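Local coordinates for hypothetical protein S4005 (Shigella flexneri 2a, PDB 1Z67), which is of unknown function but, as a YidB-like all-helical protein with a homeodomain-like motif, may bind DNA, at residues A[30-36]-A[117-121]. Sequence-based numbering, arbitrary orientation. Where two conformers were deposited one is given.
Sequences EEQGGIQ and ANNDL
Helix 21-31 ends in a Schellman motif and passes through a Gly33-Gly34 corner into helix 35-44, a tight two-glycine link between consecutive helices of this all-helical YidB-like fold; residues 117-121, with helical phi/psi at 117-119, lead up to helix 121-133. Gly33 (phi/psi 109/9) and Gly34 (106/164, the N-cap of helix 35-44) both have positive phi. Gly34 CA lies 5.3 Å from Asn118 CA, and a CB on Gly34 would clash with Asn118 OD1; Glu30 CA lies 7.3 Å from Leu121 CA. Each segment supplies a side chain to a helix start on the other. Asn118, chi1 t, accepts from Gln36 N at OD1 (3.0 Å), while Glu30, chi1 and chi2 both m, accepts from Leu121 N at OE1 (3.0 Å, nearly linear). Asp120, N-cap of helix 121-133, turns OD1 to Ser123, but its OD2 sits 3.8 Å from Glu30 OE1; water 2 bridges these like charges, 2.7 Å from Glu30 OE1 and, weakly, 3.4 Å from Asp120 OD2. Ile35 CG2 packs on Ala117 CB (3.9 Å), and Val29 backs both Ile35 and Leu121. Water 1 fills the gap between the segments, 2.8 Å from Ile35 N, 2.8 Å from Glu30 OE2 and 2.6 Å from Ala117 O.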
ATOM      1  N   GLU A  30       9.099  -1.113  -0.458  1.00 16.00           N
ATOM      2  CA  GLU A  30      10.524  -1.130  -0.148  1.00 17.11           C
ATOM      3  C   GLU A  30      11.319  -0.240  -1.123  1.00 17.49           C
ATOM      4  O   GLU A  30      12.223   0.497  -0.699  1.00 17.52           O
ATOM      5  CB  GLU A  30      11.027  -2.578  -0.158  0.60 17.70           C
ATOM      6  CG  GLU A  30      10.253  -3.493   0.840  0.60 18.38           C
ATOM      7  CD  GLU A  30      10.676  -3.331   2.317  0.60 21.13           C
ATOM      8  OE1 GLU A  30      11.301  -4.271   2.881  0.60 20.28           O
ATOM      9  OE2 GLU A  30      10.383  -2.261   2.917  0.60 23.25           O
ATOM     10  N   GLU A  31      10.935  -0.249  -2.396  1.00 16.13           N
ATOM     11  CA  GLU A  31      11.641   0.556  -3.405  1.00 17.97           C
ATOM     12  C   GLU A  31      11.461   2.042  -3.156  1.00 17.62           C
ATOM     13  O   GLU A  31      12.339   2.840  -3.499  1.00 19.15           O
ATOM     14  CB  GLU A  31      11.147   0.219  -4.776  1.00 19.52           C
ATOM     15  CG  GLU A  31      11.589  -1.139  -5.173  1.00 22.23           C
ATOM     16  CD  GLU A  31      11.080  -1.547  -6.512  1.00 28.31           C
ATOM     17  OE1 GLU A  31       9.967  -1.110  -6.933  1.00 26.43           O
ATOM     18  OE2 GLU A  31      11.838  -2.308  -7.143  1.00 32.44           O
ATOM     19  N   GLN A  32      10.323   2.413  -2.587  1.00 16.38           N
ATOM     20  CA  GLN A  32      10.048   3.797  -2.225  1.00 16.53           C
ATOM     21  C   GLN A  32      10.784   4.228  -0.946  1.00 16.82           C
ATOM     22  O   GLN A  32      10.710   5.410  -0.560  1.00 17.33           O
ATOM     23  CB  GLN A  32       8.525   3.993  -2.055  1.00 17.46           C
ATOM     24  CG  GLN A  32       7.713   3.751  -3.318  1.00 18.10           C
ATOM     25  CD  GLN A  32       8.073   4.721  -4.444  1.00 18.11           C
ATOM     26  OE1 GLN A  32       8.020   5.934  -4.257  1.00 22.19           O
ATOM     27  NE2 GLN A  32       8.389   4.185  -5.626  1.00 18.99           N
ATOM     28  N   GLY A  33      11.452   3.270  -0.280  1.00 16.14           N
ATOM     29  CA  GLY A  33      12.292   3.564   0.885  1.00 15.94           C
ATOM     30  C   GLY A  33      11.689   3.071   2.200  1.00 15.29           C
ATOM     31  O   GLY A  33      12.234   3.320   3.310  1.00 17.09           O
ATOM     32  N   GLY A  34      10.606   2.296   2.086  1.00 15.56           N
ATOM     33  CA  GLY A  34      10.013   1.666   3.249  1.00 14.45           C
ATOM     34  C   GLY A  34       8.695   2.278   3.720  1.00 13.92           C
ATOM     35  O   GLY A  34       8.325   3.414   3.348  1.00 14.71           O
ATOM     36  N   ILE A  35       7.978   1.526   4.551  1.00 14.64           N
ATOM     37  CA  ILE A  35       6.662   2.008   4.992  1.00 16.19           C
ATOM     38  C   ILE A  35       6.705   3.363   5.708  1.00 16.19           C
ATOM     39  O   ILE A  35       5.838   4.191   5.485  1.00 17.63           O
ATOM     40  CB  ILE A  35       5.921   0.929   5.818  1.00 16.72           C
ATOM     41  CG1 ILE A  35       4.442   1.312   5.976  1.00 18.04           C
ATOM     42  CG2 ILE A  35       6.667   0.625   7.110  1.00 16.55           C
ATOM     43  CD1 ILE A  35       3.662   1.281   4.671  1.00 21.95           C
ATOM     44  N   GLN A  36       7.774   3.623   6.465  1.00 17.72           N
ATOM     45  CA  GLN A  36       7.943   4.936   7.088  1.00 19.09           C
ATOM     46  C   GLN A  36       7.973   6.158   6.118  1.00 19.31           C
ATOM     47  O   GLN A  36       7.425   7.233   6.448  1.00 19.60           O
ATOM     48  CB  GLN A  36       9.144   4.913   8.030  1.00 21.00           C
ATOM     49  CG  GLN A  36       9.193   6.099   8.945  1.00 23.95           C
ATOM     50  CD  GLN A  36       7.900   6.370   9.739  1.00 27.92           C
ATOM     51  OE1 GLN A  36       7.228   5.439  10.228  1.00 28.02           O
ATOM     52  NE2 GLN A  36       7.587   7.658   9.910  1.00 30.79           N
ATOM     53  N   ALA A 117       8.519  -3.429  10.578  1.00 34.40           N
ATOM     54  CA  ALA A 117       7.895  -3.068   9.313  1.00 33.98           C
ATOM     55  C   ALA A 117       8.771  -2.220   8.385  1.00 34.88           C
ATOM     56  O   ALA A 117       8.785  -2.468   7.174  1.00 33.87           O
ATOM     57  CB  ALA A 117       6.564  -2.404   9.562  1.00 33.72           C
ATOM     58  N   ASN A 118       9.504  -1.250   8.944  1.00 35.44           N
ATOM     59  CA  ASN A 118      10.305  -0.367   8.111  1.00 36.63           C
ATOM     60  C   ASN A 118      11.575  -0.990   7.538  1.00 37.73           C
ATOM     61  O   ASN A 118      11.995  -0.637   6.424  1.00 38.58           O
ATOM     62  CB  ASN A 118      10.636   0.935   8.826  1.00 35.90           C
ATOM     63  CG  ASN A 118      11.006   2.032   7.850  1.00 34.91           C
ATOM     64  OD1 ASN A 118      10.356   2.194   6.806  1.00 29.35           O
ATOM     65  ND2 ASN A 118      12.061   2.782   8.170  1.00 35.07           N
ATOM     66  N   ASN A 119      12.179  -1.909   8.288  1.00 38.75           N
ATOM     67  CA  ASN A 119      13.458  -2.506   7.872  1.00 39.13           C
ATOM     68  C   ASN A 119      13.327  -3.676   6.884  1.00 38.42           C
ATOM     69  O   ASN A 119      14.035  -3.708   5.878  1.00 38.77           O
ATOM     70  CB  ASN A 119      14.306  -2.925   9.079  0.50 39.29           C
ATOM     71  CG  ASN A 119      15.756  -3.216   8.702  0.50 39.78           C
ATOM     72  OD1 ASN A 119      16.228  -4.349   8.827  0.50 40.23           O
ATOM     73  ND2 ASN A 119      16.461  -2.196   8.222  0.50 39.81           N
ATOM     74  N   ASP A 120      12.452  -4.639   7.165  1.00 36.99           N
ATOM     75  CA  ASP A 120      12.088  -5.632   6.152  1.00 35.35           C
ATOM     76  C   ASP A 120      10.610  -5.933   6.252  1.00 33.65           C
ATOM     77  O   ASP A 120      10.166  -6.603   7.194  1.00 32.98           O
ATOM     78  CB  ASP A 120      12.899  -6.927   6.283  1.00 36.17           C
ATOM     79  CG  ASP A 120      12.790  -7.814   5.046  1.00 37.35           C
ATOM     80  OD1 ASP A 120      12.280  -8.953   5.157  1.00 38.53           O
ATOM     81  OD2 ASP A 120      13.213  -7.371   3.950  1.00 38.46           O
ATOM     82  N   LEU A 121       9.854  -5.454   5.270  1.00 31.30           N
ATOM     83  CA  LEU A 121       8.403  -5.581   5.284  1.00 29.67           C
ATOM     84  C   LEU A 121       7.935  -7.050   5.300  1.00 28.85           C
ATOM     85  O   LEU A 121       7.072  -7.412   6.104  1.00 27.98           O
ATOM     86  CB  LEU A 121       7.761  -4.818   4.135  1.00 30.66           C
ATOM     87  CG  LEU A 121       6.259  -4.556   4.189  1.00 29.77           C
ATOM     88  CD1 LEU A 121       5.859  -4.015   5.535  1.00 31.26           C
ATOM     89  CD2 LEU A 121       5.890  -3.588   3.073  1.00 31.04           C
TER
HETATM   90  O   HOH W   1       8.901  -1.061   4.946  1.00 23.12           O
HETATM   91  O   HOH W   2      13.927  -4.469   2.427  1.00 55.26           O
HETATM   92  O   HOH W   3      11.097   4.147   5.601  1.00 36.28           O
HETATM   93  O   HOH W   4      13.715   1.728   4.986  1.00 43.74           O